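Local coordinates for molybdopterin-guanine dinucleotide biosynthesis protein A (MobA) (Archaeoglobus fulgidus, PDB 3NGW), which probably transfers a guanine nucleotide from GTP during molybdenum cofactor biosynthesis, at residues 29-32 against 33-37; 47-50 against 51-55; 104-107 against 108-112; 164-167 against 168-171. All coordinates share one frame; numbering follows the deposited sequence.

Contact 1 of 4, residues 29-32 against 33-37; sequences IEWV and LEKYS
Ile29, Glu30, Trp31 and Val32 hand their carbonyls to the amides of Leu33, Glu34, Lys35 and Tyr36 in four successive i to i+4 bonds, the straightest being Glu34 N to Glu30 O (3.1 Å, 170° at the hydrogen). This is helix 28-36, which leads into strand 40-44 and packs against that strand and its parallel neighbour 2-6 in the alpha/beta sheet of this GT-A-type domain. Its inward side chains are apolar. Ile29 CG1 reaches Leu33 CD2 at 3.9 Å, and one turn on, Val32 meets the ring of Tyr36. CG of Tyr36 sits beside its own backbone N (chi1 -57°), which swings the ring back along the helix until Val32 CB lies at the ring's edge, near its plane, 3.7 Å from CE2. The CG of Lys35 covers one face of the same ring, 3.9 Å above its plane. Val5 of strand 2-6 touches both Val32 and Tyr36, while Phe43 of strand 40-44 meets Val32 and Leu33. The more polar flank belongs to Trp31 and Lys35. Trp31 gives its NE1 hydrogen to Leu23 O and takes part in a cation-pi contact with Lys26. The Lys35 chain bends at its last two torsions, and its ammonium, bonded to Pro94 O, passes the rim of the indole, with NZ 4.0 Å from Trp31 CE3.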
loop_
_atom_site.group_PDB
_atom_site.type_symbol
_atom_site.label_atom_id
_atom_site.label_comp_id
_atom_site.label_asym_id
_atom_site.label_seq_id
_atom_site.Cartn_x
_atom_site.Cartn_y
_atom_site.Cartn_z
ATOM N N ILE A 29 0.853 -12.781 -1.432
ATOM C CA ILE A 29 2.194 -12.228 -1.564
ATOM C C ILE A 29 2.744 -12.460 -2.975
ATOM O O ILE A 29 3.451 -11.610 -3.511
ATOM C CB ILE A 29 3.171 -12.821 -0.533
ATOM C CG1 ILE A 29 4.537 -12.164 -0.695
ATOM C CG2 ILE A 29 3.255 -14.331 -0.687
ATOM C CD1 ILE A 29 4.530 -10.640 -0.457
ATOM N N GLU A 30 2.407 -13.592 -3.586
ATOM C CA GLU A 30 2.893 -13.871 -4.933
ATOM C C GLU A 30 2.152 -13.005 -5.945
ATOM O O GLU A 30 2.680 -12.691 -7.010
ATOM C CB GLU A 30 2.744 -15.362 -5.248
ATOM C CG GLU A 30 3.312 -16.215 -4.125
ATOM C CD GLU A 30 3.394 -17.698 -4.436
ATOM O OE1 GLU A 30 2.547 -18.212 -5.207
ATOM O OE2 GLU A 30 4.304 -18.350 -3.872
ATOM N N TRP A 31 0.934 -12.608 -5.601
ATOM C CA TRP A 31 0.155 -11.742 -6.469
ATOM C C TRP A 31 0.830 -10.381 -6.625
ATOM O O TRP A 31 1.031 -9.913 -7.742
ATOM C CB TRP A 31 -1.240 -11.524 -5.897
ATOM C CG TRP A 31 -2.282 -12.436 -6.443
ATOM C CD1 TRP A 31 -2.512 -13.741 -6.095
ATOM C CD2 TRP A 31 -3.258 -12.107 -7.439
ATOM N NE1 TRP A 31 -3.577 -14.244 -6.815
ATOM C CE2 TRP A 31 -4.047 -13.264 -7.648
ATOM C CE3 TRP A 31 -3.536 -10.949 -8.180
ATOM C CZ2 TRP A 31 -5.107 -13.288 -8.565
ATOM C CZ3 TRP A 31 -4.592 -10.974 -9.093
ATOM C CH2 TRP A 31 -5.359 -12.139 -9.280
ATOM N N VAL A 32 1.166 -9.745 -5.501
ATOM C CA VAL A 32 1.802 -8.429 -5.529
ATOM C C VAL A 32 3.260 -8.504 -5.977
ATOM O O VAL A 32 3.783 -7.560 -6.560
ATOM C CB VAL A 32 1.689 -7.708 -4.144
ATOM C CG1 VAL A 32 0.220 -7.478 -3.810
ATOM C CG2 VAL A 32 2.357 -8.529 -3.047
ATOM N N LEU A 33 3.905 -9.634 -5.716
ATOM C CA LEU A 33 5.284 -9.843 -6.127
ATOM C C LEU A 33 5.324 -9.713 -7.649
ATOM O O LEU A 33 6.085 -8.910 -8.188
ATOM C CB LEU A 33 5.741 -11.235 -5.688
ATOM C CG LEU A 33 6.960 -11.415 -4.772
ATOM C CD1 LEU A 33 7.181 -10.211 -3.892
ATOM C CD2 LEU A 33 6.756 -12.672 -3.918
ATOM N N GLU A 34 4.482 -10.489 -8.333
ATOM C CA GLU A 34 4.387 -10.462 -9.797
ATOM C C GLU A 34 4.005 -9.101 -10.343
ATOM O O GLU A 34 4.632 -8.596 -11.268
ATOM C CB GLU A 34 3.318 -11.442 -10.290
ATOM C CG GLU A 34 3.719 -12.885 -10.318
ATOM C CD GLU A 34 2.554 -13.803 -10.690
ATOM O OE1 GLU A 34 1.764 -13.444 -11.590
ATOM O OE2 GLU A 34 2.448 -14.891 -10.089
ATOM N N LYS A 35 2.949 -8.532 -9.771
ATOM C CA LYS A 35 2.412 -7.246 -10.210
ATOM C C LYS A 35 3.362 -6.045 -10.124
ATOM O O LYS A 35 3.337 -5.178 -10.996
ATOM C CB LYS A 35 1.125 -6.941 -9.428
ATOM C CG LYS A 35 0.507 -5.585 -9.743
ATOM C CD LYS A 35 -0.676 -5.251 -8.842
ATOM C CE LYS A 35 -1.949 -5.980 -9.239
ATOM N NZ LYS A 35 -1.855 -7.431 -8.976
ATOM N N TYR A 36 4.210 -6.015 -9.101
ATOM C CA TYR A 36 5.113 -4.898 -8.881
ATOM C C TYR A 36 6.581 -5.162 -9.171
ATOM O O TYR A 36 7.416 -4.270 -8.993
ATOM C CB TYR A 36 4.973 -4.414 -7.429
ATOM C CG TYR A 36 3.563 -4.004 -7.051
ATOM C CD1 TYR A 36 2.957 -2.884 -7.633
ATOM C CD2 TYR A 36 2.820 -4.761 -6.149
ATOM C CE1 TYR A 36 1.638 -2.532 -7.323
ATOM C CE2 TYR A 36 1.507 -4.424 -5.834
ATOM C CZ TYR A 36 0.921 -3.311 -6.426
ATOM O OH TYR A 36 -0.386 -2.998 -6.133
ATOM N N SER A 37 6.918 -6.373 -9.603
ATOM C CA SER A 37 8.324 -6.669 -9.888
ATOM C C SER A 37 8.942 -5.768 -10.970
ATOM O O SER A 37 10.128 -5.450 -10.907
ATOM C CB SER A 37 8.517 -8.157 -10.261
ATOM O OG SER A 37 7.748 -8.536 -11.384
#

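Contact 2 of 4, residues 47-50 against 51-55; sequences DEKQ and AEKLS
Gln50 and Leu54 run alongside each other one turn apart, off the same side of helix 48-55. The glutamine is the side chain to follow. Its CB sits close to the next amide, 3.2 Å from Ala51 N. With CG turned opposite the backbone N (chi1 174°), the chain runs out extended, and CG rests against Leu54 CD1 at 3.8 Å. At the tip the amide leaves the helix: OE1 accepts from Arg46 N, while NE2 makes a weak bond to Val7 O and passes Leu54 CD1 at 4.2 Å. The leucine thus pads the aliphatic stem of a buried amide, and it also packs on Phe62 of strand 62-63. Were Leu54 cut back to an alanine, the Gln50 stem would probably lose its apolar flank and a gap would open beside Phe62. On the outer side, Lys49 and Lys53 keep each other company with their NZ atoms 5.3 Å apart, like charges on the exposed side of the helix. Asp47, at the N-cap just before the helix, takes the Gln50 N hydrogen on OD2 at 2.8 Å. The result is an N-capped helix crossing from strand 40-44 to strand 62-63, the connection of a beta-alpha-beta unit.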
loop_
_atom_site.group_PDB
_atom_site.type_symbol
_atom_site.label_atom_id
_atom_site.label_comp_id
_atom_site.label_asym_id
_atom_site.label_seq_id
_atom_site.Cartn_x
_atom_site.Cartn_y
_atom_site.Cartn_z
ATOM N N ASP A 47 7.835 -6.289 10.628
ATOM C CA ASP A 47 9.055 -6.365 11.431
ATOM C C ASP A 47 10.097 -7.178 10.684
ATOM O O ASP A 47 9.783 -7.845 9.702
ATOM C CB ASP A 47 8.775 -6.995 12.798
ATOM C CG ASP A 47 8.176 -8.377 12.691
ATOM O OD1 ASP A 47 7.620 -8.859 13.695
ATOM O OD2 ASP A 47 8.266 -8.984 11.610
ATOM N N GLU A 48 11.337 -7.110 11.151
ATOM C CA GLU A 48 12.449 -7.812 10.521
ATOM C C GLU A 48 12.220 -9.318 10.467
ATOM O O GLU A 48 12.704 -10.003 9.566
ATOM C CB GLU A 48 13.740 -7.483 11.273
ATOM C CG GLU A 48 14.981 -8.173 10.745
ATOM C CD GLU A 48 16.267 -7.577 11.310
ATOM O OE1 GLU A 48 16.331 -7.319 12.532
ATOM O OE2 GLU A 48 17.222 -7.375 10.531
ATOM N N LYS A 49 11.471 -9.827 11.434
ATOM C CA LYS A 49 11.160 -11.245 11.501
ATOM C C LYS A 49 10.417 -11.665 10.225
ATOM O O LYS A 49 10.775 -12.650 9.580
ATOM C CB LYS A 49 10.310 -11.502 12.745
ATOM C CG LYS A 49 9.964 -12.952 13.016
ATOM C CD LYS A 49 9.489 -13.147 14.462
ATOM C CE LYS A 49 8.242 -12.326 14.785
ATOM N NZ LYS A 49 7.737 -12.632 16.152
ATOM N N GLN A 50 9.390 -10.905 9.862
ATOM C CA GLN A 50 8.623 -11.193 8.661
ATOM C C GLN A 50 9.505 -11.030 7.416
ATOM O O GLN A 50 9.438 -11.830 6.486
ATOM C CB GLN A 50 7.402 -10.265 8.568
ATOM C CG GLN A 50 6.643 -10.410 7.253
ATOM C CD GLN A 50 5.370 -9.618 7.209
ATOM O OE1 GLN A 50 5.326 -8.472 7.650
ATOM N NE2 GLN A 50 4.321 -10.218 6.660
ATOM N N ALA A 51 10.332 -9.991 7.404
ATOM C CA ALA A 51 11.226 -9.744 6.277
ATOM C C ALA A 51 12.136 -10.944 6.090
ATOM O O ALA A 51 12.407 -11.356 4.965
ATOM C CB ALA A 51 12.060 -8.488 6.526
ATOM N N GLU A 52 12.620 -11.510 7.190
ATOM C CA GLU A 52 13.493 -12.673 7.086
ATOM C C GLU A 52 12.742 -13.880 6.532
ATOM O O GLU A 52 13.268 -14.597 5.682
ATOM C CB GLU A 52 14.103 -13.029 8.445
ATOM C CG GLU A 52 15.307 -12.198 8.848
ATOM C CD GLU A 52 15.914 -12.678 10.158
ATOM O OE1 GLU A 52 16.288 -13.872 10.231
ATOM O OE2 GLU A 52 16.019 -11.873 11.113
ATOM N N LYS A 53 11.519 -14.107 6.999
ATOM C CA LYS A 53 10.753 -15.246 6.506
ATOM C C LYS A 53 10.380 -15.076 5.037
ATOM O O LYS A 53 10.462 -16.021 4.260
ATOM C CB LYS A 53 9.502 -15.471 7.357
ATOM C CG LYS A 53 9.831 -15.895 8.787
ATOM C CD LYS A 53 8.617 -15.873 9.719
ATOM C CE LYS A 53 9.019 -16.235 11.151
ATOM N NZ LYS A 53 7.911 -16.134 12.147
ATOM N N LEU A 54 9.995 -13.876 4.635
ATOM C CA LEU A 54 9.646 -13.696 3.245
ATOM C C LEU A 54 10.886 -13.739 2.349
ATOM O O LEU A 54 10.871 -14.411 1.330
ATOM C CB LEU A 54 8.873 -12.389 3.048
ATOM C CG LEU A 54 7.523 -12.302 3.789
ATOM C CD1 LEU A 54 6.863 -10.983 3.468
ATOM C CD2 LEU A 54 6.594 -13.465 3.405
ATOM N N SER A 55 11.962 -13.049 2.730
ATOM C CA SER A 55 13.181 -13.017 1.910
ATOM C C SER A 55 13.802 -14.389 1.675
ATOM O O SER A 55 14.510 -14.598 0.686
ATOM C CB SER A 55 14.241 -12.101 2.528
ATOM O OG SER A 55 14.786 -12.698 3.689
#

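Contact 3 of 4, residues 104-107 against 108-112; sequences LYKE and GEKAG
Glu107 and Lys110 form a salt bridge three residues apart, Lys110 NZ standing 3.0 Å from Glu107 OE2. The ammonium comes from the syn side of that oxygen but 28° out of the carboxylate plane. Both chains have to fold to meet: Glu107 bends at chi2, and Lys110 takes the tight first torsion (chi1 65°) that places CG between its backbone N and carbonyl carbon, laying its CD and CE along the carboxylate. On another side of the same turns, Glu109 lies flat over Tyr105. Its CG makes a CH-pi contact 4.0 Å from the ring centroid, displaced toward the rim, and the carboxylate plane is only 6° from that of the ring, so the two groups are stacked.

A second shell holds these pieces in place. Glu109 OE2 accepts hydrogen bonds from Tyr129 OH and Ser85 OG, which fixes the rotation of the carboxylate over the ring, and the phenol OH has a weak bond to Ser85 OG as well. Glu107 also touches Leu116 of strand 115-119, the strand that helix 98-111 leads into. Under everything runs the helical ladder, typified by Lys110 N to Lys106 O at 3.0 Å. With a glutamine in place of Glu107, the Lys110 ammonium is likely to lose its charged mate and be freer to swing. Lys106 NZ lies 4.7 Å from Lys110 NZ, and the carboxylate of Glu107 is likely to offset the mutual repulsion of these two lysines on the exposed side of the helix.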
loop_
_atom_site.group_PDB
_atom_site.type_symbol
_atom_site.label_atom_id
_atom_site.label_comp_id
_atom_site.label_asym_id
_atom_site.label_seq_id
_atom_site.Cartn_x
_atom_site.Cartn_y
_atom_site.Cartn_z
ATOM N N LEU A 104 -0.922 8.173 -10.438
ATOM C CA LEU A 104 -0.792 8.769 -9.113
ATOM C C LEU A 104 0.607 9.317 -8.842
ATOM O O LEU A 104 0.750 10.426 -8.322
ATOM C CB LEU A 104 -1.172 7.748 -8.032
ATOM C CG LEU A 104 -2.658 7.372 -7.973
ATOM C CD1 LEU A 104 -2.910 6.341 -6.883
ATOM C CD2 LEU A 104 -3.483 8.639 -7.715
ATOM N N TYR A 105 1.632 8.547 -9.200
ATOM C CA TYR A 105 3.020 8.952 -8.987
ATOM C C TYR A 105 3.373 10.198 -9.783
ATOM O O TYR A 105 3.896 11.176 -9.242
ATOM C CB TYR A 105 3.975 7.836 -9.395
ATOM C CG TYR A 105 5.386 8.064 -8.920
ATOM C CD1 TYR A 105 5.705 7.961 -7.572
ATOM C CD2 TYR A 105 6.404 8.390 -9.817
ATOM C CE1 TYR A 105 7.002 8.175 -7.120
ATOM C CE2 TYR A 105 7.715 8.610 -9.377
ATOM C CZ TYR A 105 8.005 8.499 -8.024
ATOM O OH TYR A 105 9.287 8.710 -7.560
ATOM N N LYS A 106 3.090 10.150 -11.078
ATOM C CA LYS A 106 3.378 11.264 -11.973
ATOM C C LYS A 106 2.663 12.518 -11.483
ATOM O O LYS A 106 3.283 13.563 -11.297
ATOM C CB LYS A 106 2.920 10.917 -13.394
ATOM C CG LYS A 106 3.359 11.911 -14.451
ATOM C CD LYS A 106 2.724 11.595 -15.802
ATOM C CE LYS A 106 1.213 11.853 -15.782
ATOM N NZ LYS A 106 0.577 11.637 -17.119
ATOM N N GLU A 107 1.355 12.403 -11.269
ATOM C CA GLU A 107 0.560 13.528 -10.803
ATOM C C GLU A 107 1.034 14.006 -9.444
ATOM O O GLU A 107 1.052 15.205 -9.166
ATOM C CB GLU A 107 -0.919 13.150 -10.721
ATOM C CG GLU A 107 -1.638 13.167 -12.061
ATOM C CD GLU A 107 -1.591 14.537 -12.724
ATOM O OE1 GLU A 107 -2.108 15.507 -12.135
ATOM O OE2 GLU A 107 -1.031 14.635 -13.835
ATOM N N GLY A 108 1.421 13.061 -8.597
ATOM C CA GLY A 108 1.888 13.416 -7.276
ATOM C C GLY A 108 3.168 14.218 -7.345
ATOM O O GLY A 108 3.283 15.266 -6.707
ATOM N N GLU A 109 4.129 13.724 -8.122
ATOM C CA GLU A 109 5.423 14.386 -8.278
ATOM C C GLU A 109 5.287 15.792 -8.853
ATOM O O GLU A 109 5.851 16.741 -8.318
ATOM C CB GLU A 109 6.349 13.562 -9.182
ATOM C CG GLU A 109 6.894 12.284 -8.558
ATOM C CD GLU A 109 8.176 12.493 -7.751
ATOM O OE1 GLU A 109 9.250 12.700 -8.359
ATOM O OE2 GLU A 109 8.119 12.451 -6.503
ATOM N N LYS A 110 4.538 15.933 -9.941
ATOM C CA LYS A 110 4.379 17.247 -10.543
ATOM C C LYS A 110 3.639 18.205 -9.616
ATOM O O LYS A 110 4.028 19.362 -9.479
ATOM C CB LYS A 110 3.645 17.144 -11.887
ATOM C CG LYS A 110 2.216 16.662 -11.778
ATOM C CD LYS A 110 1.449 16.849 -13.086
ATOM C CE LYS A 110 1.962 15.942 -14.191
ATOM N NZ LYS A 110 1.110 16.034 -15.412
ATOM N N ALA A 111 2.588 17.717 -8.965
ATOM C CA ALA A 111 1.779 18.540 -8.064
ATOM C C ALA A 111 2.562 19.246 -6.959
ATOM O O ALA A 111 2.132 20.285 -6.457
ATOM C CB ALA A 111 0.674 17.694 -7.445
ATOM N N GLY A 112 3.706 18.683 -6.578
ATOM C CA GLY A 112 4.510 19.281 -5.522
ATOM C C GLY A 112 3.745 19.365 -4.209
ATOM O O GLY A 112 3.530 20.449 -3.663
#

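Contact 4 of 4, residues 164-167 against 168-171; sequences EKLR and KFDK
Arg167 reaches Lys171 because its CG sits beside its own backbone N (chi1 -75°) and the chain then runs straight to NE, carrying the guanidinium past the turn to the far backbone. There the edge of the group faces Lys171 O, with NH1 at 2.7 Å, yet the bond is weak, since the angle at the hydrogen is only 124°. NE looks the other way along the chain, to the syn lone pair of Glu164 OE1; that salt bridge measures 2.5 Å, short enough for its exact length to be doubtful. The guanidinium thus lies between Glu164 OE1 and Lys171 O.

Beneath it the backbone tightens. Leu166 O accepts two amides, Phe169 N at 2.9 Å from above the carbonyl plane and Asp170 N at 3.0 Å within it, so one oxygen grips both an i+3 and an i+4 donor. Residues 164-166 are the end of a 3-10 segment, and irregular turns follow in the loop between strand 158-162 and helix 182-194. A further, weaker kind of tie is the CA-H...O contact from Arg167 CA to Asp170 O, 3.3 Å long. The loop lies on helix 98-111: Leu166 touches His103, and Phe169 packs on Glu99 and Val100 while its ring meets that of His103. Across the turn, Leu166 CD2 comes only loosely to Phe169 CD2, at 4.4 Å. Asp170 points its carboxylate elsewhere, OD1 bonding to Ser175 OG. One face of the Phe169 ring carries Lys168 CG, 3.6 Å above the plane and toward the rim.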
loop_
_atom_site.group_PDB
_atom_site.type_symbol
_atom_site.label_atom_id
_atom_site.label_comp_id
_atom_site.label_asym_id
_atom_site.label_seq_id
_atom_site.Cartn_x
_atom_site.Cartn_y
_atom_site.Cartn_z
ATOM N N GLU A 164 -12.890 9.618 -9.395
ATOM C CA GLU A 164 -13.509 9.600 -10.714
ATOM C C GLU A 164 -12.502 9.867 -11.829
ATOM O O GLU A 164 -12.647 9.355 -12.936
ATOM C CB GLU A 164 -14.643 10.624 -10.784
ATOM C CG GLU A 164 -15.883 10.225 -9.997
ATOM C CD GLU A 164 -16.666 9.093 -10.654
ATOM O OE1 GLU A 164 -16.071 8.032 -10.931
ATOM O OE2 GLU A 164 -17.882 9.264 -10.894
ATOM N N LYS A 165 -11.480 10.662 -11.537
ATOM C CA LYS A 165 -10.463 10.975 -12.528
ATOM C C LYS A 165 -9.579 9.769 -12.814
ATOM O O LYS A 165 -8.704 9.827 -13.675
ATOM C CB LYS A 165 -9.606 12.148 -12.046
ATOM C CG LYS A 165 -10.295 13.499 -12.165
ATOM C CD LYS A 165 -9.455 14.621 -11.569
ATOM C CE LYS A 165 -9.826 15.987 -12.163
ATOM N NZ LYS A 165 -11.288 16.321 -12.109
ATOM N N LEU A 166 -9.818 8.672 -12.104
ATOM C CA LEU A 166 -9.020 7.461 -12.282
ATOM C C LEU A 166 -9.720 6.369 -13.082
ATOM O O LEU A 166 -9.098 5.371 -13.442
ATOM C CB LEU A 166 -8.610 6.900 -10.915
ATOM C CG LEU A 166 -7.766 7.810 -10.018
ATOM C CD1 LEU A 166 -7.679 7.207 -8.625
ATOM C CD2 LEU A 166 -6.379 7.995 -10.622
ATOM N N ARG A 167 -11.007 6.552 -13.361
ATOM C CA ARG A 167 -11.761 5.545 -14.113
ATOM C C ARG A 167 -11.240 5.330 -15.536
ATOM O O ARG A 167 -11.481 4.282 -16.144
ATOM C CB ARG A 167 -13.250 5.903 -14.155
ATOM C CG ARG A 167 -13.992 5.652 -12.849
ATOM C CD ARG A 167 -15.482 5.909 -13.004
ATOM N NE ARG A 167 -16.242 5.642 -11.780
ATOM C CZ ARG A 167 -16.475 4.430 -11.281
ATOM N NH1 ARG A 167 -16.007 3.352 -11.896
ATOM N NH2 ARG A 167 -17.189 4.295 -10.170
ATOM N N LYS A 168 -10.529 6.320 -16.064
ATOM C CA LYS A 168 -9.967 6.214 -17.405
ATOM C C LYS A 168 -8.842 5.179 -17.414
ATOM O O LYS A 168 -8.432 4.695 -18.470
ATOM C CB LYS A 168 -9.439 7.578 -17.872
ATOM C CG LYS A 168 -8.559 8.286 -16.850
ATOM C CD LYS A 168 -8.059 9.640 -17.343
ATOM C CE LYS A 168 -7.115 9.495 -18.529
ATOM N NZ LYS A 168 -6.418 10.776 -18.867
ATOM N N PHE A 169 -8.357 4.833 -16.226
ATOM C CA PHE A 169 -7.284 3.859 -16.087
ATOM C C PHE A 169 -7.841 2.583 -15.493
ATOM O O PHE A 169 -7.267 1.512 -15.665
ATOM C CB PHE A 169 -6.197 4.404 -15.166
ATOM C CG PHE A 169 -5.620 5.712 -15.615
ATOM C CD1 PHE A 169 -4.882 5.795 -16.796
ATOM C CD2 PHE A 169 -5.791 6.861 -14.847
ATOM C CE1 PHE A 169 -4.318 7.006 -17.203
ATOM C CE2 PHE A 169 -5.234 8.076 -15.243
ATOM C CZ PHE A 169 -4.494 8.151 -16.424
ATOM N N ASP A 170 -8.962 2.712 -14.787
ATOM C CA ASP A 170 -9.614 1.576 -14.150
ATOM C C ASP A 170 -11.130 1.734 -14.200
ATOM O O ASP A 170 -11.722 2.387 -13.341
ATOM C CB ASP A 170 -9.147 1.459 -12.698
ATOM C CG ASP A 170 -9.639 0.194 -12.027
ATOM O OD1 ASP A 170 -9.250 -0.045 -10.869
ATOM O OD2 ASP A 170 -10.413 -0.559 -12.653
ATOM N N LYS A 171 -11.745 1.130 -15.215
ATOM C CA LYS A 171 -13.195 1.186 -15.434
ATOM C C LYS A 171 -14.062 1.032 -14.189
ATOM O O LYS A 171 -14.889 1.894 -13.892
ATOM C CB LYS A 171 -13.612 0.115 -16.451
ATOM C CG LYS A 171 -13.586 0.551 -17.917
ATOM C CD LYS A 171 -14.928 1.151 -18.367
ATOM C CE LYS A 171 -16.061 0.114 -18.366
ATOM N NZ LYS A 171 -17.357 0.668 -18.858
#

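Overall arrangement
Contacts 1, 2 and 3 are turns of three different helices around the same mixed sheet, whereas contact 4 is a loop outside regular alpha helix. Contact 1 lies nearest the middle of the chain, about 12 Å from its centre, and rests on apolar packing against two strands. Contacts 2 and 3 sit on opposite sides of that centre, about 31 Å apart between centres; both carry paired lysines outward, but only contact 3 has a carboxylate salt-bridged to one of them. Contacts 3 and 4 alone touch, through Leu104 CD2 and Leu166 CD2 at 4.2 Å, where the loop covers helix 98-111; contact 4 is the outermost, some 19 Å from the centre.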